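Side-chain contacts in DNA-directed RNA polymerase subunit Rpo11 (Thermoplasma acidophilum, PDB 1XPP), which probably serves as a small dimerising subunit of the archaeal RNA polymerase, the enzyme that transcribes DNA into RNA: residues R14-E19 and T24-N29; Y30-L35 and Y53-P58; V39-K44 and K79-K84. All coordinates share one frame; numbering follows the deposited sequence.

Interaction 1 (R14-E19 and T24-N29); sequences RVISKE and TVEMIN
Ile16 lays its CG1-CD1 arm against the methyl of Thr24, with CG1 3.8 Å from Thr24 CG2, while its other branch, CG2, meets Glu26 CB at 4.0 Å. The setting is an antiparallel beta hairpin carrying a classic bulge: Ile16 and Ser17 both face Thr24, and the register slips by one residue between the pairs Val15-Val25 and Ser17-Thr24. The hydrogen bonds are the evidence. Thr24 O accepts from Ile16 N at 2.8 Å, nearly straight at 169°, and only weakly from Ser17 N at 3.4 Å. Ile16 holds CG1 between its backbone N and carbonyl carbon (chi1 63°), which brings the arm over Thr24. Within the bulge, Ser17 CB packs on Thr24 CB at 3.8 Å.

The face carrying Val15 and Val25 is covered by the second subunit, whose Phe96 packs on Val25 and Tyr103 on Val15. Arg14 turns its guanidinium away from the hairpin to form salt bridges with Glu99 of the second subunit and Glu99 of the third. Its backbone stays in the ladder: Arg14 O receives Glu26 N at 2.8 Å and a bent CA-H...O contact (136° at H), with Val25 CA 3.4 Å from Arg14 O.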
# COMPACT_ATOMS: atom_id res chain seq x y z
N ARG D 14 -10.69 -2.25 -5.31
CA ARG D 14 -11.89 -2.94 -4.82
C ARG D 14 -13.07 -2.26 -5.45
O ARG D 14 -13.16 -1.03 -5.39
CB ARG D 14 -11.98 -2.78 -3.29
CG ARG D 14 -13.19 -3.46 -2.62
CD ARG D 14 -12.93 -4.94 -2.46
NE ARG D 14 -13.97 -5.67 -1.73
CZ ARG D 14 -15.17 -5.99 -2.23
NH1 ARG D 14 -15.51 -5.60 -3.45
NH2 ARG D 14 -16.02 -6.71 -1.50
N VAL D 15 -13.97 -3.03 -6.02
CA VAL D 15 -15.24 -2.48 -6.48
C VAL D 15 -16.08 -2.14 -5.25
O VAL D 15 -16.28 -2.99 -4.39
CB VAL D 15 -16.02 -3.47 -7.39
CG1 VAL D 15 -17.43 -2.96 -7.68
CG2 VAL D 15 -15.25 -3.68 -8.73
N ILE D 16 -16.57 -0.91 -5.15
CA ILE D 16 -17.32 -0.55 -3.94
C ILE D 16 -18.76 -0.11 -4.19
O ILE D 16 -19.52 0.10 -3.21
CB ILE D 16 -16.59 0.48 -3.10
CG1 ILE D 16 -16.42 1.78 -3.90
CG2 ILE D 16 -15.26 -0.13 -2.57
CD1 ILE D 16 -15.88 2.88 -3.07
N SER D 17 -19.14 0.00 -5.45
CA SER D 17 -20.50 0.28 -5.84
C SER D 17 -20.66 -0.14 -7.28
O SER D 17 -19.73 -0.01 -8.07
CB SER D 17 -20.83 1.78 -5.68
OG SER D 17 -22.23 1.97 -5.73
N LYS D 18 -21.84 -0.65 -7.58
CA LYS D 18 -22.18 -1.13 -8.89
C LYS D 18 -23.67 -0.82 -9.03
O LYS D 18 -24.47 -1.14 -8.15
CB LYS D 18 -21.90 -2.64 -8.94
CG LYS D 18 -22.11 -3.32 -10.28
CD LYS D 18 -20.95 -3.09 -11.24
CE LYS D 18 -21.01 -4.04 -12.43
NZ LYS D 18 -22.35 -4.12 -13.06
N GLU D 19 -24.01 -0.13 -10.11
CA GLU D 19 -25.42 0.15 -10.44
C GLU D 19 -25.58 -0.17 -11.92
O GLU D 19 -24.62 -0.65 -12.53
CB GLU D 19 -25.83 1.59 -10.10
CG GLU D 19 -25.66 1.99 -8.63
CD GLU D 19 -26.75 1.44 -7.69
OE1 GLU D 19 -27.95 1.60 -8.00
OE2 GLU D 19 -26.39 0.85 -6.64
N THR D 24 -18.08 2.01 -9.28
CA THR D 24 -17.13 2.79 -8.51
C THR D 24 -16.10 1.86 -7.91
O THR D 24 -16.46 0.82 -7.35
CB THR D 24 -17.84 3.52 -7.36
OG1 THR D 24 -18.91 4.28 -7.92
CG2 THR D 24 -16.87 4.44 -6.59
N VAL D 25 -14.84 2.23 -8.07
CA VAL D 25 -13.72 1.45 -7.62
C VAL D 25 -12.85 2.28 -6.69
O VAL D 25 -12.49 3.42 -7.01
CB VAL D 25 -12.88 0.94 -8.84
CG1 VAL D 25 -11.77 0.04 -8.37
CG2 VAL D 25 -13.76 0.24 -9.83
N GLU D 26 -12.53 1.71 -5.53
CA GLU D 26 -11.56 2.30 -4.61
C GLU D 26 -10.16 1.85 -5.01
O GLU D 26 -9.94 0.63 -5.20
CB GLU D 26 -11.88 1.88 -3.17
CG GLU D 26 -11.16 2.75 -2.14
CD GLU D 26 -11.57 2.41 -0.71
OE1 GLU D 26 -11.90 1.24 -0.45
OE2 GLU D 26 -11.53 3.32 0.15
N MET D 27 -9.26 2.81 -5.16
CA MET D 27 -7.88 2.59 -5.61
C MET D 27 -6.91 3.02 -4.54
O MET D 27 -6.84 4.21 -4.19
CB MET D 27 -7.58 3.41 -6.87
CG MET D 27 -8.70 3.43 -7.86
SD MET D 27 -8.56 1.95 -8.85
CE MET D 27 -7.01 2.13 -9.78
N ILE D 28 -6.16 2.06 -4.00
CA ILE D 28 -5.33 2.29 -2.84
C ILE D 28 -3.84 2.20 -3.20
O ILE D 28 -3.42 1.24 -3.85
CB ILE D 28 -5.69 1.28 -1.70
CG1 ILE D 28 -7.19 1.38 -1.37
CG2 ILE D 28 -4.78 1.51 -0.51
CD1 ILE D 28 -7.70 0.50 -0.26
N ASN D 29 -3.06 3.18 -2.75
CA ASN D 29 -1.61 3.23 -3.02
C ASN D 29 -1.16 3.30 -4.47
O ASN D 29 -0.09 2.79 -4.83
CB ASN D 29 -0.89 2.06 -2.36
CG ASN D 29 -1.14 2.00 -0.92
OD1 ASN D 29 -1.24 3.04 -0.25
ND2 ASN D 29 -1.26 0.79 -0.40

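Interaction 2 (Y30-L35 and Y53-P58); sequences YDNTLL and YYIKHP
Ile55 meets the first turn of helix 32-42 with both of its branches. Its CG2 methyl sits above the plane of the Asn32 amide, shifted toward the OD1/ND2 edge and nearly equidistant from Asn32 ND2 (3.6 Å) and Asn32 OD1 (3.7 Å). The CG1-CD1 arm goes mainly to Leu35, with Ile55 CD1 4.0 Å from Leu35 CD1 and 4.1 Å from Leu35 CB, while its tip still brushes Asn32 ND2. In Ile55, CG1 stands opposite the carbonyl carbon (chi1 -66°) and CG2 opposite the backbone N, which directs the branches to residues about one turn apart on the same side of the helix. Lys56 bends at its second and third torsions and brings NZ within 3.9 Å of Asn32 OD1, too long for a hydrogen bond, although the charge probably still favours the amide oxygen.

These residues join helix 32-42 to the loop that leaves strand 48-54, an edge strand within this chain's part of the alpha/beta dimerisation domain shared by Rpb3 and Rpb11. Pro63 touches both Leu35 and Ile55, packing against the apolar half of the contact. One layer further out, Tyr53 sets its ring against Arg36 and Val39 along the same helix, and the backbone of Tyr54 is hydrogen-bonded to Gln64, which ties the strand to its neighbour. Asp31 occupies the N-cap position without a capping bond from its side chain; its carbonyl oxygen accepts a weak backbone bond from Leu34 N, 3.0 Å from Asp31 O. Thr33 and Leu34 turn to the second subunit, where they pack on Glu40 and Leu88 of that chain, while Tyr30 OH is hydrogen-bonded to Gln95 there.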
# COMPACT_ATOMS: atom_id res chain seq x y z
N TYR D 30 -1.96 3.91 -5.33
CA TYR D 30 -1.50 4.14 -6.67
C TYR D 30 -0.92 5.53 -6.73
O TYR D 30 -1.28 6.40 -5.92
CB TYR D 30 -2.62 4.03 -7.71
CG TYR D 30 -3.10 2.62 -7.87
CD1 TYR D 30 -4.14 2.14 -7.08
CD2 TYR D 30 -2.48 1.76 -8.77
CE1 TYR D 30 -4.58 0.83 -7.20
CE2 TYR D 30 -2.93 0.43 -8.92
CZ TYR D 30 -3.98 -0.01 -8.10
OH TYR D 30 -4.40 -1.31 -8.22
N ASP D 31 -0.03 5.72 -7.69
CA ASP D 31 0.42 7.06 -8.05
C ASP D 31 -0.80 7.82 -8.57
O ASP D 31 -1.56 7.27 -9.36
CB ASP D 31 1.52 7.00 -9.13
CG ASP D 31 2.90 7.19 -8.53
OD1 ASP D 31 3.42 6.23 -7.95
OD2 ASP D 31 3.47 8.31 -8.63
N ASN D 32 -1.02 9.04 -8.07
CA ASN D 32 -2.10 9.91 -8.60
C ASN D 32 -2.07 10.06 -10.12
O ASN D 32 -3.11 10.14 -10.76
CB ASN D 32 -2.11 11.30 -7.93
CG ASN D 32 -2.48 11.27 -6.45
OD1 ASN D 32 -2.23 12.24 -5.72
ND2 ASN D 32 -3.11 10.21 -6.01
N THR D 33 -0.86 10.11 -10.70
CA THR D 33 -0.73 10.17 -12.15
C THR D 33 -1.40 9.01 -12.86
O THR D 33 -2.07 9.21 -13.90
CB THR D 33 0.74 10.33 -12.58
OG1 THR D 33 1.15 11.62 -12.12
CG2 THR D 33 0.87 10.34 -14.12
N LEU D 34 -1.23 7.81 -12.30
CA LEU D 34 -1.93 6.63 -12.86
C LEU D 34 -3.46 6.83 -12.89
O LEU D 34 -4.11 6.56 -13.90
CB LEU D 34 -1.56 5.34 -12.09
CG LEU D 34 -2.28 4.09 -12.67
CD1 LEU D 34 -1.41 2.85 -12.66
CD2 LEU D 34 -3.53 3.85 -11.91
N LEU D 35 -4.03 7.33 -11.80
CA LEU D 35 -5.47 7.47 -11.77
C LEU D 35 -5.96 8.46 -12.82
O LEU D 35 -6.97 8.22 -13.48
CB LEU D 35 -5.96 7.86 -10.36
CG LEU D 35 -5.40 6.97 -9.21
CD1 LEU D 35 -5.89 7.47 -7.85
CD2 LEU D 35 -5.79 5.56 -9.38
N TYR D 53 -12.25 10.85 -11.50
CA TYR D 53 -11.46 10.44 -10.35
C TYR D 53 -11.76 11.36 -9.20
O TYR D 53 -12.07 12.55 -9.40
CB TYR D 53 -9.96 10.45 -10.64
CG TYR D 53 -9.41 11.78 -11.11
CD1 TYR D 53 -9.03 12.77 -10.19
CD2 TYR D 53 -9.24 12.03 -12.47
CE1 TYR D 53 -8.52 13.99 -10.63
CE2 TYR D 53 -8.71 13.23 -12.91
CZ TYR D 53 -8.36 14.21 -11.99
OH TYR D 53 -7.84 15.40 -12.46
N TYR D 54 -11.59 10.81 -8.01
CA TYR D 54 -11.74 11.56 -6.76
C TYR D 54 -10.51 11.29 -5.95
O TYR D 54 -10.28 10.18 -5.46
CB TYR D 54 -12.99 11.16 -6.00
CG TYR D 54 -14.23 11.23 -6.85
CD1 TYR D 54 -14.66 10.12 -7.60
CD2 TYR D 54 -14.96 12.41 -6.93
CE1 TYR D 54 -15.84 10.19 -8.38
CE2 TYR D 54 -16.10 12.48 -7.70
CZ TYR D 54 -16.53 11.38 -8.41
OH TYR D 54 -17.68 11.54 -9.15
N ILE D 55 -9.67 12.32 -5.82
CA ILE D 55 -8.44 12.13 -5.10
C ILE D 55 -8.39 13.09 -3.94
O ILE D 55 -8.38 12.66 -2.78
CB ILE D 55 -7.23 12.29 -6.02
CG1 ILE D 55 -7.23 11.18 -7.06
CG2 ILE D 55 -5.93 12.26 -5.21
CD1 ILE D 55 -6.30 11.41 -8.25
N LYS D 56 -8.34 14.39 -4.24
CA LYS D 56 -8.41 15.34 -3.12
C LYS D 56 -9.78 15.90 -2.80
O LYS D 56 -9.99 16.47 -1.72
CB LYS D 56 -7.36 16.43 -3.21
CG LYS D 56 -7.09 16.97 -4.56
CD LYS D 56 -5.58 17.13 -4.70
CE LYS D 56 -4.91 15.76 -4.87
NZ LYS D 56 -3.49 15.73 -4.40
N HIS D 57 -10.74 15.73 -3.70
CA HIS D 57 -12.10 16.15 -3.42
C HIS D 57 -13.05 15.04 -3.81
O HIS D 57 -12.85 14.41 -4.85
CB HIS D 57 -12.44 17.42 -4.22
CG HIS D 57 -11.38 18.47 -4.14
ND1 HIS D 57 -11.08 19.12 -2.96
CD2 HIS D 57 -10.52 18.95 -5.07
CE1 HIS D 57 -10.08 19.96 -3.18
NE2 HIS D 57 -9.73 19.88 -4.44
N PRO D 58 -14.06 14.73 -2.96
CA PRO D 58 -14.36 15.31 -1.63
C PRO D 58 -13.42 14.63 -0.64
O PRO D 58 -12.38 14.06 -1.05
CB PRO D 58 -15.80 14.88 -1.41
CG PRO D 58 -15.85 13.50 -2.06
CD PRO D 58 -15.02 13.67 -3.32

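Interaction 3 (V39-K44 and K79-K84); sequences VEEILK and KRAVRK
Helix 32-42 meets the long helix 74-105 here, in a helix-helix contact of the Rpb3/Rpb11 dimerisation domain built round a small residue, Ala81. The CA atoms of Ile42 and Ala81 come within 5.4 Å, consistent with the small side chain of Ala81. Ala81 CB touches Ile42 CG1 at 3.5 Å, tighter than usual for two carbons, and Glu41 CG at 3.8 Å.

Glu41 carries the polar side. Its CG lies opposite the backbone N (chi1 -170°) and the chain then bends at chi2 (72°), bringing the carboxylate obliquely across the Lys84 chain. OE2 of Glu41 rests 3.3 Å from Lys84 CD, against the aliphatic part of the lysine; at 4.2 Å from Glu41 OE2 to Lys84 NZ the opposite charges are near but beyond salt-bridge distance. The salt bridge lies within 39-44: Lys44 NZ donates to Glu41 OE1 at 2.9 Å, from the syn side and 24° out of the carboxylate plane. A water accepts from Lys84 NZ at 2.8 Å and donates to the backbone O of Glu41, bridging the two segments. With an alanine in place of Glu41, Lys44 is likely to lose its anionic mate and the flank of Lys84 its packing partner.

On the sheet side, Ile42 also packs on Val48 and Ala51 of strand 48-54 and on Val67 of strand 64-69, while Ala81 touches Leu38 one turn earlier in helix 32-42 and its neighbour Val82 reaches Tyr89 of the second subunit.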
# COMPACT_ATOMS: atom_id res chain seq x y z
N VAL D 39 -8.34 7.74 -16.17
CA VAL D 39 -9.59 8.43 -16.41
C VAL D 39 -9.56 9.17 -17.76
O VAL D 39 -10.52 9.07 -18.53
CB VAL D 39 -9.95 9.32 -15.17
CG1 VAL D 39 -11.06 10.32 -15.50
CG2 VAL D 39 -10.36 8.44 -13.99
N GLU D 40 -8.44 9.84 -18.06
CA GLU D 40 -8.25 10.49 -19.37
C GLU D 40 -8.46 9.48 -20.50
O GLU D 40 -9.17 9.74 -21.49
CB GLU D 40 -6.87 11.13 -19.47
CG GLU D 40 -6.65 11.97 -20.73
CD GLU D 40 -5.18 12.34 -20.96
OE1 GLU D 40 -4.82 12.75 -22.09
OE2 GLU D 40 -4.37 12.21 -20.04
N GLU D 41 -7.91 8.29 -20.32
CA GLU D 41 -8.10 7.26 -21.32
C GLU D 41 -9.55 6.78 -21.43
O GLU D 41 -10.09 6.62 -22.55
CB GLU D 41 -7.13 6.09 -21.07
CG GLU D 41 -7.09 5.08 -22.23
CD GLU D 41 -6.40 5.61 -23.48
OE1 GLU D 41 -5.87 6.73 -23.48
OE2 GLU D 41 -6.41 4.88 -24.50
N ILE D 42 -10.22 6.54 -20.30
CA ILE D 42 -11.59 6.04 -20.34
C ILE D 42 -12.50 7.08 -21.01
O ILE D 42 -13.45 6.71 -21.68
CB ILE D 42 -12.12 5.75 -18.92
CG1 ILE D 42 -11.38 4.57 -18.28
CG2 ILE D 42 -13.62 5.46 -18.94
CD1 ILE D 42 -11.44 4.55 -16.73
N LEU D 43 -12.21 8.36 -20.78
CA LEU D 43 -13.00 9.44 -21.40
C LEU D 43 -12.92 9.50 -22.94
O LEU D 43 -13.74 10.20 -23.55
CB LEU D 43 -12.58 10.78 -20.81
CG LEU D 43 -13.11 11.14 -19.42
CD1 LEU D 43 -12.37 12.33 -18.83
CD2 LEU D 43 -14.61 11.39 -19.44
N LYS D 44 -11.97 8.79 -23.54
CA LYS D 44 -11.82 8.76 -25.02
C LYS D 44 -12.80 7.75 -25.63
O LYS D 44 -13.02 7.75 -26.85
CB LYS D 44 -10.41 8.38 -25.41
CG LYS D 44 -9.34 9.38 -25.02
CD LYS D 44 -7.99 8.84 -25.42
CE LYS D 44 -6.88 9.64 -24.86
NZ LYS D 44 -5.58 9.01 -25.21
N LYS D 79 -11.65 -1.96 -18.49
CA LYS D 79 -10.73 -2.92 -19.12
C LYS D 79 -10.18 -2.39 -20.45
O LYS D 79 -8.96 -2.48 -20.68
CB LYS D 79 -11.40 -4.28 -19.35
CG LYS D 79 -10.41 -5.32 -19.92
CD LYS D 79 -11.02 -6.71 -20.08
CE LYS D 79 -9.97 -7.65 -20.69
NZ LYS D 79 -10.64 -8.96 -20.99
N ARG D 80 -11.04 -1.87 -21.32
CA ARG D 80 -10.56 -1.34 -22.62
C ARG D 80 -9.45 -0.33 -22.43
O ARG D 80 -8.40 -0.34 -23.13
CB ARG D 80 -11.71 -0.74 -23.45
CG ARG D 80 -12.72 -1.84 -23.93
CD ARG D 80 -13.78 -1.26 -24.89
NE ARG D 80 -14.66 -0.22 -24.34
CZ ARG D 80 -15.82 -0.49 -23.74
NH1 ARG D 80 -16.22 -1.75 -23.55
NH2 ARG D 80 -16.56 0.53 -23.29
N ALA D 81 -9.66 0.58 -21.47
CA ALA D 81 -8.68 1.63 -21.24
C ALA D 81 -7.37 1.12 -20.69
O ALA D 81 -6.30 1.60 -21.12
CB ALA D 81 -9.24 2.69 -20.29
N VAL D 82 -7.42 0.21 -19.71
CA VAL D 82 -6.20 -0.38 -19.12
C VAL D 82 -5.43 -1.10 -20.22
O VAL D 82 -4.21 -0.93 -20.34
CB VAL D 82 -6.51 -1.35 -17.97
CG1 VAL D 82 -5.27 -2.03 -17.50
CG2 VAL D 82 -7.17 -0.57 -16.82
N ARG D 83 -6.13 -1.88 -21.03
CA ARG D 83 -5.42 -2.64 -22.09
C ARG D 83 -4.82 -1.67 -23.12
O ARG D 83 -3.71 -1.93 -23.65
CB ARG D 83 -6.33 -3.69 -22.74
CG ARG D 83 -6.92 -4.73 -21.75
CD ARG D 83 -5.91 -5.73 -21.14
NE ARG D 83 -6.37 -6.30 -19.86
CZ ARG D 83 -5.96 -7.46 -19.35
NH1 ARG D 83 -5.09 -8.20 -20.04
NH2 ARG D 83 -6.41 -7.88 -18.17
N LYS D 84 -5.53 -0.59 -23.46
CA LYS D 84 -4.94 0.40 -24.40
C LYS D 84 -3.67 0.99 -23.81
O LYS D 84 -2.65 1.14 -24.50
CB LYS D 84 -5.92 1.52 -24.72
CG LYS D 84 -7.06 1.13 -25.63
CD LYS D 84 -7.78 2.38 -26.10
CE LYS D 84 -9.29 2.21 -26.14
NZ LYS D 84 -9.99 3.54 -26.24
O HOH W 1 -10.59 3.97 -23.50

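In the fold
Interaction 1 closes before the others open, whereas the segments of interactions 2 and 3 alternate along the chain and share helix 32-42. The centres of interactions 1 and 2 lie about 13 Å apart, and those of interactions 2 and 3 about 15 Å. Interaction 2 touches both others: Met27 CE packs 3.7 Å from Leu35 CD2, and Tyr53 CD2 3.9 Å from Val39 CB, while interactions 1 and 3 stay about 8 Å apart at their nearest atoms. Helix 32-42 thus links the sheet to helix 74-105. All three contacts also reach the second subunit, here another Rpo11 copy, a self-association that may mimic the pairing with the Rpb3-like subunit in the polymerase.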